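Local coordinates for protein particle-associated glycoside hydrolase (Acinetobacter phage Fri1, PDB 6C72) that acts as the phage tailspike and depolymerises the capsular polysaccharide of Acinetobacter baumannii, probably clearing a path for infection, at residues 48-53 / 97-102; 66-71 / 113-118; 104-109 / 209-214. All coordinates share one frame; numbering follows the deposited sequence.

All three contacts lie at the N-terminal end of the chain, where a small mixed β-sheet domain meets the long parallel β-helix. Between centres, contact 1 is about 15 Å from contact 2 and about 18 Å from contact 3. Contact 2 is about 22 Å from contact 3, again between centres. Contacts 1 and 2 join loops of the small domain to 97-102 and to helix 110-122, at the start of the β-helix region. Contact 3 packs two loops of the β-helix region together, 104-109 and 209-214. Contact 1 closes before contact 3 opens, while contact 2 crosses both along the chain. R98 N also meets Q109 OE1 in a probable hydrogen bond.

Contact 1: residues 48-53 / 97-102; sequences TGFGGA and LRAELL
T48 OG1 has two partners, V45 O and, weakly, the backbone N of F50, whose ring packs on A99 and E100. The bond from F50 N to T48 OG1 is weak at 3.4 Å, though nearly straight. It lies in the loop that carries the ring. F50 carries its CG anti to the carbonyl carbon (chi1 -66°), which swings the ring toward 97-102.

One face of this ring takes the methyl group of A99. The CB of A99 sits 3.7 Å from the centroid of the F50 ring and 16° off its normal, a CH-pi contact. The nearest ring atom is F50 CD2, 3.6 Å from A99 CB. The contact joins two loops. One links strands 38-41 and 54-58 of the small N-terminal sheet. The other leads from strand 89-91 to helix 110-122, at the start of the parallel β-helix.

E100 meets the far end of the ring. Its OE2 lies near the ring plane, at the edge, 3.6 Å from F50 CZ. The carboxylate is turned 56° from the ring. E100 CG also touches F50 CZ, at 3.6 Å. E100 is a zinc-binding residue, as is D152, whose side chain is about 6 Å away, but neither holds zinc in this chain. A bound zinc ion lies about 5 Å from the F50 side chain.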
ATOM      1  N   THR A  48       0.694  44.319 -27.363  1.00 59.56           N
ATOM      2  CA  THR A  48       0.184  42.959 -27.261  1.00 58.06           C
ATOM      3  C   THR A  48      -0.359  42.639 -25.877  1.00 56.52           C
ATOM      4  O   THR A  48      -1.181  41.726 -25.748  1.00 56.34           O
ATOM      5  CB  THR A  48       1.262  41.913 -27.606  1.00 55.37           C
ATOM      6  OG1 THR A  48       2.337  41.957 -26.655  1.00 52.49           O
ATOM      7  CG2 THR A  48       1.801  42.124 -29.015  1.00 57.05           C
ATOM      8  N   GLY A  49       0.092  43.339 -24.840  1.00 58.42           N
ATOM      9  CA  GLY A  49      -0.339  43.032 -23.492  1.00 56.83           C
ATOM     10  C   GLY A  49       0.335  41.833 -22.862  1.00 56.28           C
ATOM     11  O   GLY A  49      -0.020  41.464 -21.737  1.00 54.05           O
ATOM     12  N   PHE A  50       1.281  41.208 -23.555  1.00 49.10           N
ATOM     13  CA  PHE A  50       2.027  40.064 -23.053  1.00 45.91           C
ATOM     14  C   PHE A  50       3.496  40.436 -22.924  1.00 44.37           C
ATOM     15  O   PHE A  50       4.027  41.188 -23.750  1.00 45.63           O
ATOM     16  CB  PHE A  50       1.878  38.862 -23.984  1.00 45.61           C
ATOM     17  CG  PHE A  50       0.486  38.318 -24.039  1.00 47.07           C
ATOM     18  CD1 PHE A  50      -0.437  38.842 -24.923  1.00 50.26           C
ATOM     19  CD2 PHE A  50       0.098  37.275 -23.195  1.00 45.47           C
ATOM     20  CE1 PHE A  50      -1.732  38.346 -24.971  1.00 51.89           C
ATOM     21  CE2 PHE A  50      -1.196  36.771 -23.236  1.00 47.04           C
ATOM     22  CZ  PHE A  50      -2.116  37.314 -24.127  1.00 50.29           C
ATOM     23  N   GLY A  51       4.147  39.915 -21.880  1.00 41.87           N
ATOM     24  CA  GLY A  51       5.591  39.978 -21.777  1.00 42.83           C
ATOM     25  C   GLY A  51       6.163  41.117 -20.963  1.00 42.65           C
ATOM     26  O   GLY A  51       7.391  41.226 -20.882  1.00 43.94           O
ATOM     27  N   GLY A  52       5.331  41.969 -20.372  1.00 42.54           N
ATOM     28  CA  GLY A  52       5.853  43.027 -19.527  1.00 43.35           C
ATOM     29  C   GLY A  52       6.688  42.475 -18.387  1.00 41.09           C
ATOM     30  O   GLY A  52       6.482  41.353 -17.922  1.00 39.18           O
ATOM     31  N   ALA A  53       7.656  43.275 -17.941  1.00 41.57           N
ATOM     32  CA  ALA A  53       8.599  42.820 -16.930  1.00 39.79           C
ATOM     33  C   ALA A  53       9.240  44.023 -16.243  1.00 41.60           C
ATOM     34  O   ALA A  53       8.967  45.183 -16.572  1.00 44.17           O
ATOM     35  CB  ALA A  53       9.648  41.896 -17.546  1.00 37.52           C
ATOM     36  N   LEU A  97       8.436  35.346 -26.491  1.00 38.94           N
ATOM     37  CA  LEU A  97       7.570  34.312 -27.045  1.00 38.36           C
ATOM     38  C   LEU A  97       6.212  34.904 -27.428  1.00 38.97           C
ATOM     39  O   LEU A  97       5.622  35.675 -26.668  1.00 39.99           O
ATOM     40  CB  LEU A  97       7.404  33.181 -26.034  1.00 38.05           C
ATOM     41  CG  LEU A  97       6.712  31.930 -26.570  1.00 37.31           C
ATOM     42  CD1 LEU A  97       7.640  30.734 -26.403  1.00 36.47           C
ATOM     43  CD2 LEU A  97       5.410  31.703 -25.848  1.00 37.87           C
ATOM     44  N   ARG A  98       5.729  34.570 -28.623  1.00 50.51           N
ATOM     45  CA  ARG A  98       4.471  35.127 -29.097  1.00 51.10           C
ATOM     46  C   ARG A  98       3.304  34.316 -28.550  1.00 51.39           C
ATOM     47  O   ARG A  98       3.245  33.098 -28.741  1.00 50.75           O
ATOM     48  CB  ARG A  98       4.434  35.155 -30.629  1.00 50.86           C
ATOM     49  CG  ARG A  98       5.263  36.271 -31.290  1.00 51.01           C
ATOM     50  CD  ARG A  98       5.223  36.190 -32.833  1.00 51.12           C
ATOM     51  NE  ARG A  98       3.880  36.430 -33.377  1.00 51.10           N
ATOM     52  CZ  ARG A  98       3.571  36.442 -34.677  1.00 51.27           C
ATOM     53  NH1 ARG A  98       4.513  36.227 -35.597  1.00 51.56           N
ATOM     54  NH2 ARG A  98       2.315  36.687 -35.059  1.00 51.30           N
ATOM     55  N   ALA A  99       2.368  34.992 -27.885  1.00 34.98           N
ATOM     56  CA  ALA A  99       1.264  34.331 -27.194  1.00 33.80           C
ATOM     57  C   ALA A  99       0.025  34.195 -28.082  1.00 34.12           C
ATOM     58  O   ALA A  99      -0.093  34.823 -29.139  1.00 35.49           O
ATOM     59  CB  ALA A  99       0.889  35.090 -25.922  1.00 34.10           C
ATOM     60  N   GLU A 100      -0.900  33.349 -27.626  1.00 35.68           N
ATOM     61  CA  GLU A 100      -2.232  33.186 -28.219  1.00 36.21           C
ATOM     62  C   GLU A 100      -2.192  32.941 -29.724  1.00 35.50           C
ATOM     63  O   GLU A 100      -3.106  33.322 -30.451  1.00 35.97           O
ATOM     64  CB  GLU A 100      -3.119  34.387 -27.911  1.00 37.07           C
ATOM     65  CG  GLU A 100      -3.155  34.727 -26.451  1.00 38.08           C
ATOM     66  CD  GLU A 100      -4.570  34.826 -25.931  1.00 39.18           C
ATOM     67  OE1 GLU A 100      -5.198  33.760 -25.715  1.00 39.54           O
ATOM     68  OE2 GLU A 100      -5.063  35.970 -25.760  1.00 39.51           O
ATOM     69  N   LEU A 101      -1.140  32.297 -30.208  1.00 33.32           N
ATOM     70  CA  LEU A 101      -1.067  31.950 -31.616  1.00 33.98           C
ATOM     71  C   LEU A 101      -1.976  30.760 -31.909  1.00 32.95           C
ATOM     72  O   LEU A 101      -2.246  29.931 -31.042  1.00 32.16           O
ATOM     73  CB  LEU A 101       0.383  31.648 -31.996  1.00 34.17           C
ATOM     74  CG  LEU A 101       1.286  32.890 -32.012  1.00 35.62           C
ATOM     75  CD1 LEU A 101       2.719  32.557 -32.412  1.00 35.98           C
ATOM     76  CD2 LEU A 101       0.710  33.958 -32.954  1.00 37.61           C
ATOM     77  N   LEU A 102      -2.475  30.697 -33.138  1.00 40.68           N
ATOM     78  CA  LEU A 102      -3.257  29.551 -33.578  1.00 40.96           C
ATOM     79  C   LEU A 102      -2.339  28.455 -34.114  1.00 40.29           C
ATOM     80  O   LEU A 102      -1.163  28.681 -34.401  1.00 39.82           O
ATOM     81  CB  LEU A 102      -4.281  29.972 -34.629  1.00 42.00           C
ATOM     82  CG  LEU A 102      -5.185  31.094 -34.124  1.00 42.64           C
ATOM     83  CD1 LEU A 102      -6.055  31.668 -35.240  1.00 43.32           C
ATOM     84  CD2 LEU A 102      -6.028  30.578 -32.961  1.00 43.04           C
TER

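Contact 2: residues 66-71 / 113-118; sequences DGLSVI and LQKCVD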
ATOM      1  N   ASP A  66      20.229  39.214 -25.148  1.00 38.11           N
ATOM      2  CA  ASP A  66      19.603  37.913 -25.326  1.00 38.62           C
ATOM      3  C   ASP A  66      18.087  38.014 -25.438  1.00 36.75           C
ATOM      4  O   ASP A  66      17.409  36.980 -25.512  1.00 36.23           O
ATOM      5  CB  ASP A  66      19.985  36.999 -24.162  1.00 38.86           C
ATOM      6  CG  ASP A  66      19.324  37.418 -22.861  1.00 36.94           C
ATOM      7  OD1 ASP A  66      18.898  38.591 -22.743  1.00 35.80           O
ATOM      8  OD2 ASP A  66      19.211  36.575 -21.950  1.00 36.45           O
ATOM      9  N   GLY A  67      17.544  39.232 -25.464  1.00 38.74           N
ATOM     10  CA  GLY A  67      16.108  39.424 -25.536  1.00 36.78           C
ATOM     11  C   GLY A  67      15.351  38.892 -24.338  1.00 35.79           C
ATOM     12  O   GLY A  67      14.136  38.708 -24.421  1.00 34.10           O
ATOM     13  N   LEU A  68      16.041  38.654 -23.218  1.00 37.35           N
ATOM     14  CA  LEU A  68      15.449  38.068 -22.023  1.00 36.81           C
ATOM     15  C   LEU A  68      16.067  38.661 -20.760  1.00 37.47           C
ATOM     16  O   LEU A  68      15.462  39.523 -20.113  1.00 37.25           O
ATOM     17  CB  LEU A  68      15.625  36.547 -22.051  1.00 36.32           C
ATOM     18  CG  LEU A  68      15.305  35.695 -20.824  1.00 35.36           C
ATOM     19  CD1 LEU A  68      13.901  35.926 -20.339  1.00 34.24           C
ATOM     20  CD2 LEU A  68      15.521  34.241 -21.166  1.00 35.01           C
ATOM     21  N   SER A  69      17.278  38.224 -20.411  1.00 31.85           N
ATOM     22  CA  SER A  69      17.912  38.687 -19.184  1.00 33.04           C
ATOM     23  C   SER A  69      18.713  39.970 -19.370  1.00 33.48           C
ATOM     24  O   SER A  69      18.849  40.751 -18.418  1.00 35.41           O
ATOM     25  CB  SER A  69      18.833  37.597 -18.625  1.00 33.47           C
ATOM     26  OG  SER A  69      19.936  37.383 -19.481  1.00 32.93           O
ATOM     27  N   VAL A  70      19.243  40.208 -20.569  1.00 38.45           N
ATOM     28  CA  VAL A  70      20.074  41.369 -20.856  1.00 38.76           C
ATOM     29  C   VAL A  70      19.441  42.126 -22.016  1.00 38.05           C
ATOM     30  O   VAL A  70      19.385  41.611 -23.141  1.00 38.26           O
ATOM     31  CB  VAL A  70      21.518  40.965 -21.193  1.00 39.29           C
ATOM     32  CG1 VAL A  70      22.338  42.178 -21.604  1.00 39.66           C
ATOM     33  CG2 VAL A  70      22.161  40.284 -20.005  1.00 40.14           C
ATOM     34  N   ILE A  71      18.987  43.351 -21.753  1.00 32.19           N
ATOM     35  CA  ILE A  71      18.424  44.225 -22.775  1.00 32.83           C
ATOM     36  C   ILE A  71      19.425  45.361 -22.985  1.00 34.32           C
ATOM     37  O   ILE A  71      19.500  46.304 -22.187  1.00 35.06           O
ATOM     38  CB  ILE A  71      17.034  44.747 -22.385  1.00 32.85           C
ATOM     39  CG1 ILE A  71      16.087  43.579 -22.078  1.00 31.69           C
ATOM     40  CG2 ILE A  71      16.449  45.619 -23.488  1.00 34.15           C
ATOM     41  CD1 ILE A  71      15.967  42.555 -23.210  1.00 31.30           C
ATOM     42  N   LEU A 113      12.150  29.589 -25.970  1.00 34.34           N
ATOM     43  CA  LEU A 113      11.734  28.784 -24.820  1.00 33.94           C
ATOM     44  C   LEU A 113      12.938  28.165 -24.128  1.00 34.52           C
ATOM     45  O   LEU A 113      13.004  28.132 -22.895  1.00 34.56           O
ATOM     46  CB  LEU A 113      10.748  27.690 -25.244  1.00 33.46           C
ATOM     47  CG  LEU A 113      10.238  26.760 -24.133  1.00 33.11           C
ATOM     48  CD1 LEU A 113       9.647  27.554 -22.981  1.00 32.99           C
ATOM     49  CD2 LEU A 113       9.216  25.744 -24.660  1.00 32.81           C
ATOM     50  N   GLN A 114      13.916  27.697 -24.911  1.00 31.50           N
ATOM     51  CA  GLN A 114      15.117  27.114 -24.328  1.00 31.70           C
ATOM     52  C   GLN A 114      15.875  28.147 -23.511  1.00 31.95           C
ATOM     53  O   GLN A 114      16.486  27.814 -22.491  1.00 31.68           O
ATOM     54  CB  GLN A 114      16.010  26.534 -25.422  1.00 32.93           C
ATOM     55  CG  GLN A 114      17.110  25.641 -24.869  1.00 33.22           C
ATOM     56  CD  GLN A 114      16.548  24.436 -24.134  1.00 32.29           C
ATOM     57  OE1 GLN A 114      15.856  23.605 -24.723  1.00 32.19           O
ATOM     58  NE2 GLN A 114      16.815  24.355 -22.834  1.00 31.76           N
ATOM     59  N   LYS A 115      15.872  29.402 -23.962  1.00 38.69           N
ATOM     60  CA  LYS A 115      16.499  30.470 -23.190  1.00 39.11           C
ATOM     61  C   LYS A 115      15.838  30.615 -21.828  1.00 38.98           C
ATOM     62  O   LYS A 115      16.513  30.849 -20.817  1.00 39.73           O
ATOM     63  CB  LYS A 115      16.419  31.784 -23.959  1.00 39.17           C
ATOM     64  CG  LYS A 115      17.588  32.098 -24.805  1.00 39.85           C
ATOM     65  CD  LYS A 115      17.558  33.592 -25.108  1.00 40.02           C
ATOM     66  CE  LYS A 115      17.757  33.883 -26.582  1.00 40.20           C
ATOM     67  NZ  LYS A 115      19.197  33.722 -26.920  1.00 41.18           N
ATOM     68  N   CYS A 116      14.510  30.508 -21.787  1.00 33.92           N
ATOM     69  CA  CYS A 116      13.795  30.654 -20.527  1.00 34.27           C
ATOM     70  C   CYS A 116      14.141  29.519 -19.565  1.00 34.40           C
ATOM     71  O   CYS A 116      14.444  29.757 -18.390  1.00 35.45           O
ATOM     72  CB  CYS A 116      12.284  30.712 -20.787  1.00 33.88           C
ATOM     73  SG  CYS A 116      11.763  32.160 -21.772  1.00 34.24           S
ATOM     74  N   VAL A 117      14.114  28.278 -20.049  1.00 29.71           N
ATOM     75  CA  VAL A 117      14.426  27.147 -19.177  1.00 29.55           C
ATOM     76  C   VAL A 117      15.865  27.247 -18.687  1.00 30.59           C
ATOM     77  O   VAL A 117      16.145  27.045 -17.498  1.00 31.12           O
ATOM     78  CB  VAL A 117      14.165  25.815 -19.908  1.00 29.43           C
ATOM     79  CG1 VAL A 117      14.573  24.639 -19.050  1.00 30.19           C
ATOM     80  CG2 VAL A 117      12.718  25.718 -20.334  1.00 28.73           C
ATOM     81  N   ASP A 118      16.793  27.574 -19.598  1.00 36.48           N
ATOM     82  CA  ASP A 118      18.204  27.694 -19.244  1.00 37.65           C
ATOM     83  C   ASP A 118      18.448  28.801 -18.231  1.00 38.07           C
ATOM     84  O   ASP A 118      19.257  28.637 -17.312  1.00 39.13           O
ATOM     85  CB  ASP A 118      19.052  27.947 -20.488  1.00 37.86           C
ATOM     86  CG  ASP A 118      19.195  26.719 -21.359  1.00 38.32           C
ATOM     87  OD1 ASP A 118      18.618  25.662 -21.015  1.00 38.49           O
ATOM     88  OD2 ASP A 118      19.935  26.800 -22.368  1.00 38.78           O
TER
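Van der Waals packing carries the contact between 66-71 and 113-118 of helix 110-122. L68 reaches across with one methyl. Its CG lies anti to the backbone N (chi1 170°), and CD2 rests 3.6 Å from K115 O. The same L68 CD2 is 3.8 Å from K115 CB and 4.3 Å from C116 SG. L68 and C116 are buried here, with A95 and L90 beside both.

K115 covers the other side with its methylenes. The chain bends at its last two torsions and brings CE to 3.3 Å from D66 O.

The hydrogen bonds lie within 66-71, a loop running into strand 70-72. D66 OD1 accepts from L68 N (2.9 Å) and V70 N (2.7 Å), which come from opposite faces of the carboxylate plane. The L68 bond makes an Asx turn. D66 OD2 takes S69 N on its syn lone pair and S69 OG from above the plane.

K115 NZ stays 5.7 Å from D66 OD2, too far for a salt bridge. The carboxylate thus serves mainly to shape its own loop, and the lysine charge probably adds only a mild attraction to a contact made by methyl and methylene groups against backbone carbonyls and apolar side chains.

Contact 3: residues 104-109 / 209-214; sequences SDLIDQ and SRLGST
L106 is the first residue of 104-109 to meet L211. It follows D105, and each of the two is the centre of an inverse gamma turn. A weak bond from I107 N to D105 O closes the turn centred on L106. L106 CB lies 3.6 Å from L211 CD2. The two leucine side chains slide past each other in opposite directions, and both also rest on Y136 of strand 133-140.

The first bond of the I107 side chain points away from 209-214. Only its backbone takes part here, with I107 C 4.1 Å from L211 CD1.

D108 offers its CB, which lies 3.6 Å from L211 CD1. The fork of L211 therefore spreads along the backbone, with CD2 at L106 and CD1 at D108. Its CG stands anti to the carbonyl carbon (chi1 -55°), and this aims the fork at 104-109. D108 OD1 turns to T110 OG1. Q109 follows at the N-cap position of helix 110-122.

The facing loop has its own brace. R210 to S213 form a type II β-turn, with G212 at the positive phi that such a turn favours. R210 NH1 donates to L211 O over 2.9 Å in a nearly straight bond. S213 CB lies 3.5 Å above the guanidinium plane of R210, over its centre. S209 OG bonds to E103 OE2; E103 is a zinc-binding residue.

This is surface packing between a turn loop of the parallel β-helix, after strand 204-207, and the loop that leads into helix 110-122, at the N-terminal end of the β-helix.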
ATOM      1  N   SER A 104      -2.251  27.332 -36.938  1.00 34.72           N
ATOM      2  CA  SER A 104      -1.788  27.675 -38.278  1.00 36.71           C
ATOM      3  C   SER A 104      -0.601  28.637 -38.276  1.00 37.94           C
ATOM      4  O   SER A 104       0.035  28.799 -39.320  1.00 39.77           O
ATOM      5  CB  SER A 104      -2.930  28.291 -39.101  1.00 37.88           C
ATOM      6  OG  SER A 104      -3.495  29.422 -38.460  1.00 37.93           O
ATOM      7  N   ASP A 105      -0.257  29.232 -37.134  1.00 47.24           N
ATOM      8  CA  ASP A 105       0.924  30.087 -37.028  1.00 46.72           C
ATOM      9  C   ASP A 105       2.123  29.183 -36.783  1.00 46.31           C
ATOM     10  O   ASP A 105       2.503  28.914 -35.642  1.00 45.59           O
ATOM     11  CB  ASP A 105       0.760  31.096 -35.900  1.00 46.25           C
ATOM     12  CG  ASP A 105      -0.415  32.035 -36.115  1.00 46.84           C
ATOM     13  OD1 ASP A 105      -0.528  32.643 -37.207  1.00 47.25           O
ATOM     14  OD2 ASP A 105      -1.252  32.144 -35.190  1.00 46.94           O
ATOM     15  N   LEU A 106       2.741  28.728 -37.871  1.00 46.36           N
ATOM     16  CA  LEU A 106       3.837  27.759 -37.812  1.00 46.39           C
ATOM     17  C   LEU A 106       5.134  28.517 -37.571  1.00 46.00           C
ATOM     18  O   LEU A 106       5.923  28.772 -38.482  1.00 46.46           O
ATOM     19  CB  LEU A 106       3.912  26.947 -39.093  1.00 47.46           C
ATOM     20  CG  LEU A 106       2.609  26.281 -39.500  1.00 48.08           C
ATOM     21  CD1 LEU A 106       2.818  25.633 -40.850  1.00 49.16           C
ATOM     22  CD2 LEU A 106       2.173  25.268 -38.467  1.00 47.80           C
ATOM     23  N   ILE A 107       5.340  28.910 -36.319  1.00 46.78           N
ATOM     24  CA  ILE A 107       6.457  29.767 -35.942  1.00 46.47           C
ATOM     25  C   ILE A 107       7.341  28.999 -34.967  1.00 46.18           C
ATOM     26  O   ILE A 107       6.885  28.610 -33.882  1.00 45.56           O
ATOM     27  CB  ILE A 107       5.965  31.092 -35.338  1.00 46.04           C
ATOM     28  CG1 ILE A 107       5.306  31.946 -36.430  1.00 46.48           C
ATOM     29  CG2 ILE A 107       7.103  31.836 -34.677  1.00 45.78           C
ATOM     30  CD1 ILE A 107       4.417  33.049 -35.904  1.00 46.50           C
ATOM     31  N   ASP A 108       8.600  28.774 -35.353  1.00 39.15           N
ATOM     32  CA  ASP A 108       9.545  28.078 -34.487  1.00 38.23           C
ATOM     33  C   ASP A 108       9.997  29.035 -33.393  1.00 37.70           C
ATOM     34  O   ASP A 108      10.634  30.056 -33.673  1.00 39.18           O
ATOM     35  CB  ASP A 108      10.728  27.551 -35.310  1.00 39.97           C
ATOM     36  CG  ASP A 108      11.733  26.719 -34.482  1.00 39.25           C
ATOM     37  OD1 ASP A 108      11.556  26.508 -33.268  1.00 37.42           O
ATOM     38  OD2 ASP A 108      12.697  26.205 -35.077  1.00 40.73           O
ATOM     39  N   GLN A 109       9.668  28.714 -32.148  1.00 35.76           N
ATOM     40  CA  GLN A 109      10.078  29.523 -31.008  1.00 35.25           C
ATOM     41  C   GLN A 109      10.979  28.712 -30.081  1.00 34.38           C
ATOM     42  O   GLN A 109      11.054  28.982 -28.878  1.00 33.47           O
ATOM     43  CB  GLN A 109       8.865  30.072 -30.253  1.00 34.17           C
ATOM     44  CG  GLN A 109       7.770  30.645 -31.175  1.00 34.95           C
ATOM     45  CD  GLN A 109       6.852  31.671 -30.490  1.00 34.70           C
ATOM     46  OE1 GLN A 109       7.248  32.818 -30.240  1.00 35.65           O
ATOM     47  NE2 GLN A 109       5.652  31.239 -30.137  1.00 33.57           N
ATOM     48  N   SER A 209       1.372  17.224 -34.004  1.00 35.66           N
ATOM     49  CA  SER A 209       1.649  17.977 -35.219  1.00 35.97           C
ATOM     50  C   SER A 209       2.812  18.919 -34.955  1.00 35.24           C
ATOM     51  O   SER A 209       2.950  19.461 -33.855  1.00 34.57           O
ATOM     52  CB  SER A 209       0.406  18.740 -35.707  1.00 36.41           C
ATOM     53  OG  SER A 209       0.010  19.792 -34.836  1.00 35.86           O
ATOM     54  N   ARG A 210       3.684  19.067 -35.952  1.00 35.48           N
ATOM     55  CA  ARG A 210       4.978  19.687 -35.709  1.00 35.74           C
ATOM     56  C   ARG A 210       5.481  20.394 -36.962  1.00 37.62           C
ATOM     57  O   ARG A 210       4.987  20.177 -38.069  1.00 38.67           O
ATOM     58  CB  ARG A 210       5.991  18.636 -35.213  1.00 34.69           C
ATOM     59  CG  ARG A 210       6.134  17.390 -36.090  1.00 35.06           C
ATOM     60  CD  ARG A 210       7.087  17.643 -37.220  1.00 36.38           C
ATOM     61  NE  ARG A 210       7.650  16.422 -37.775  1.00 36.44           N
ATOM     62  CZ  ARG A 210       8.720  16.397 -38.570  1.00 37.56           C
ATOM     63  NH1 ARG A 210       9.339  17.519 -38.897  1.00 38.70           N
ATOM     64  NH2 ARG A 210       9.175  15.250 -39.031  1.00 37.65           N
ATOM     65  N   LEU A 211       6.495  21.235 -36.779  1.00 45.00           N
ATOM     66  CA  LEU A 211       7.070  21.966 -37.902  1.00 45.36           C
ATOM     67  C   LEU A 211       7.949  21.049 -38.740  1.00 45.80           C
ATOM     68  O   LEU A 211       8.674  20.208 -38.204  1.00 45.63           O
ATOM     69  CB  LEU A 211       7.907  23.140 -37.407  1.00 45.01           C
ATOM     70  CG  LEU A 211       7.206  24.116 -36.482  1.00 44.67           C
ATOM     71  CD1 LEU A 211       8.220  25.139 -36.090  1.00 44.68           C
ATOM     72  CD2 LEU A 211       6.025  24.762 -37.192  1.00 45.18           C
ATOM     73  N   GLY A 212       7.902  21.236 -40.056  1.00 56.67           N
ATOM     74  CA  GLY A 212       8.775  20.528 -40.967  1.00 57.25           C
ATOM     75  C   GLY A 212       8.151  19.361 -41.702  1.00 57.98           C
ATOM     76  O   GLY A 212       8.765  18.854 -42.647  1.00 58.64           O
ATOM     77  N   SER A 213       6.960  18.921 -41.312  1.00 63.56           N
ATOM     78  CA  SER A 213       6.306  17.811 -41.991  1.00 64.46           C
ATOM     79  C   SER A 213       4.808  17.909 -41.773  1.00 64.60           C
ATOM     80  O   SER A 213       4.364  18.141 -40.646  1.00 63.88           O
ATOM     81  CB  SER A 213       6.805  16.460 -41.479  1.00 64.60           C
ATOM     82  OG  SER A 213       6.122  15.399 -42.128  1.00 65.59           O
ATOM     83  N   THR A 214       4.039  17.718 -42.844  1.00 90.15           N
ATOM     84  CA  THR A 214       2.588  17.683 -42.746  1.00 90.48           C
ATOM     85  C   THR A 214       2.035  16.271 -42.570  1.00 91.20           C
ATOM     86  O   THR A 214       0.857  16.125 -42.231  1.00 91.46           O
ATOM     87  CB  THR A 214       1.965  18.329 -43.993  1.00 91.17           C
ATOM     88  OG1 THR A 214       2.223  17.513 -45.145  1.00 92.08           O
ATOM     89  CG2 THR A 214       2.560  19.715 -44.232  1.00 90.68           C
TER